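Side-chain contact in BfpC (Escherichia coli, PDB 3VHJ), which takes part in type IV pilus biogenesis as a membrane protein, the present piece being its N-terminal cytoplasmic domain: residues A[30-33]-A[34-38]. The protein carries 1 engineered substitution. Residues are numbered along the deposited sequence; the frame is centred on the assembly and turned at random.
Sequences TTNQ and ALNKS
N36 folds its side chain back over the preceding turn of the helix and bonds to the backbone of N32. Its ND2 gives a hydrogen bond to N32 O at 2.9 Å. The bond is bent, 146° at the hydrogen, and the amide nitrogen sits above the carbonyl plane. N36 N reaches the same oxygen at 3.1 Å from the opposite face, so one residue grips N32 O twice. The N36 torsion places CG beside its own backbone N (chi1 -84°), which brings the amide within range. The two asparagine amides meet steeply, their planes 78° apart, with N32 OD1 3.4 Å from N36 ND2.

Backbone bonds run from A34 N to T30 O, L35 N to T31 O and K37 N to Q33 O. K37 also lays its aliphatic chain against this last carbonyl, with CG 3.1 Å from Q33 O.

At the start of the helix, T30 OG1 accepts from Q33 N at 3.1 Å. Q33 returns the bond: its OE1 accepts from T30 N at 3.2 Å, on a lone pair and nearly straight. The link between T30 OG1 and Q33 OE1 is weak.

A34 and L35 are buried, and both touch F58 of strand 55-60. L35 and T31 also reach V49 of strand 46-52. The asparagines, Q33 and K37 lie on the exposed side. T30 and Q33 form a capping box, with T30 as N-cap, at the first turn of amphipathic helix 31-42, which packs on the antiparallel sheet.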
ATOM      1  N   THR A  30     -10.556   4.178 -18.908  1.00 23.96           N
ATOM      2  CA  THR A  30     -11.041   3.019 -18.179  1.00 21.13           C
ATOM      3  C   THR A  30      -9.903   2.529 -17.287  1.00 20.86           C
ATOM      4  O   THR A  30      -8.740   2.893 -17.486  1.00 17.11           O
ATOM      5  CB  THR A  30     -11.431   1.868 -19.124  1.00 21.67           C
ATOM      6  OG1 THR A  30     -10.270   1.418 -19.828  1.00 20.88           O
ATOM      7  CG2 THR A  30     -12.489   2.325 -20.116  1.00 21.71           C
ATOM      8  N   THR A  31     -10.247   1.708 -16.305  1.00 19.35           N
ATOM      9  CA  THR A  31      -9.261   1.150 -15.393  1.00 19.12           C
ATOM     10  C   THR A  31      -8.288   0.296 -16.194  1.00 20.53           C
ATOM     11  O   THR A  31      -7.074   0.339 -15.966  1.00 19.46           O
ATOM     12  CB  THR A  31      -9.956   0.285 -14.323  1.00 19.30           C
ATOM     13  OG1 THR A  31     -10.727   1.137 -13.475  1.00 17.59           O
ATOM     14  CG2 THR A  31      -8.944  -0.483 -13.486  1.00 20.58           C
ATOM     15  N   ASN A  32      -8.819  -0.463 -17.150  1.00 18.86           N
ATOM     16  CA  ASN A  32      -7.983  -1.326 -17.970  1.00 20.21           C
ATOM     17  C   ASN A  32      -6.942  -0.527 -18.752  1.00 19.45           C
ATOM     18  O   ASN A  32      -5.795  -0.941 -18.862  1.00 21.16           O
ATOM     19  CB  ASN A  32      -8.844  -2.145 -18.939  1.00 21.10           C
ATOM     20  CG  ASN A  32      -8.043  -3.216 -19.661  1.00 24.51           C
ATOM     21  OD1 ASN A  32      -7.496  -4.126 -19.035  1.00 26.28           O
ATOM     22  ND2 ASN A  32      -7.963  -3.109 -20.983  1.00 22.71           N
ATOM     23  N   GLN A  33      -7.341   0.618 -19.291  1.00 21.03           N
ATOM     24  CA  GLN A  33      -6.407   1.446 -20.049  1.00 22.23           C
ATOM     25  C   GLN A  33      -5.351   2.055 -19.145  1.00 21.95           C
ATOM     26  O   GLN A  33      -4.163   2.053 -19.467  1.00 20.85           O
ATOM     27  CB  GLN A  33      -7.147   2.567 -20.764  1.00 21.91           C
ATOM     28  CG  GLN A  33      -7.986   2.103 -21.924  1.00 25.71           C
ATOM     29  CD  GLN A  33      -8.731   3.248 -22.558  1.00 27.34           C
ATOM     30  OE1 GLN A  33      -9.560   3.894 -21.916  1.00 29.05           O
ATOM     31  NE2 GLN A  33      -8.433   3.517 -23.820  1.00 29.78           N
ATOM     32  N   ALA A  34      -5.794   2.584 -18.012  1.00 22.06           N
ATOM     33  CA  ALA A  34      -4.886   3.199 -17.059  1.00 21.11           C
ATOM     34  C   ALA A  34      -3.849   2.185 -16.593  1.00 21.55           C
ATOM     35  O   ALA A  34      -2.660   2.486 -16.543  1.00 23.16           O
ATOM     36  CB  ALA A  34      -5.668   3.746 -15.870  1.00 22.47           C
ATOM     37  N   LEU A  35      -4.299   0.979 -16.257  1.00 20.51           N
ATOM     38  CA  LEU A  35      -3.388  -0.061 -15.797  1.00 21.05           C
ATOM     39  C   LEU A  35      -2.348  -0.412 -16.848  1.00 22.23           C
ATOM     40  O   LEU A  35      -1.153  -0.457 -16.563  1.00 20.51           O
ATOM     41  CB  LEU A  35      -4.159  -1.326 -15.414  1.00 19.52           C
ATOM     42  CG  LEU A  35      -3.300  -2.558 -15.114  1.00 20.30           C
ATOM     43  CD1 LEU A  35      -2.322  -2.250 -13.991  1.00 20.26           C
ATOM     44  CD2 LEU A  35      -4.202  -3.727 -14.734  1.00 23.43           C
ATOM     45  N   ASN A  36      -2.807  -0.671 -18.066  1.00 21.71           N
ATOM     46  CA  ASN A  36      -1.890  -1.029 -19.130  1.00 22.61           C
ATOM     47  C   ASN A  36      -0.894   0.068 -19.452  1.00 23.37           C
ATOM     48  O   ASN A  36       0.239  -0.218 -19.840  1.00 24.01           O
ATOM     49  CB  ASN A  36      -2.676  -1.435 -20.374  1.00 23.25           C
ATOM     50  CG  ASN A  36      -3.109  -2.879 -20.321  1.00 25.04           C
ATOM     51  OD1 ASN A  36      -2.283  -3.788 -20.425  1.00 25.47           O
ATOM     52  ND2 ASN A  36      -4.402  -3.105 -20.146  1.00 27.60           N
ATOM     53  N   LYS A  37      -1.311   1.320 -19.286  1.00 24.06           N
ATOM     54  CA  LYS A  37      -0.426   2.449 -19.543  1.00 25.87           C
ATOM     55  C   LYS A  37       0.636   2.481 -18.454  1.00 25.92           C
ATOM     56  O   LYS A  37       1.795   2.805 -18.709  1.00 24.90           O
ATOM     57  CB  LYS A  37      -1.212   3.765 -19.549  1.00 28.77           C
ATOM     58  CG  LYS A  37      -2.052   3.966 -20.809  1.00 33.78           C
ATOM     59  CD  LYS A  37      -3.002   5.157 -20.696  1.00 36.63           C
ATOM     60  CE  LYS A  37      -2.262   6.471 -20.492  1.00 39.05           C
ATOM     61  NZ  LYS A  37      -3.203   7.625 -20.440  1.00 39.90           N
ATOM     62  N   SER A  38       0.233   2.132 -17.238  1.00 22.58           N
ATOM     63  CA  SER A  38       1.156   2.114 -16.113  1.00 22.76           C
ATOM     64  C   SER A  38       2.153   0.966 -16.270  1.00 22.42           C
ATOM     65  O   SER A  38       3.352   1.137 -16.040  1.00 23.09           O
ATOM     66  CB  SER A  38       0.380   1.965 -14.801  1.00 23.39           C
ATOM     67  OG  SER A  38       1.255   1.987 -13.689  1.00 22.22           O
TER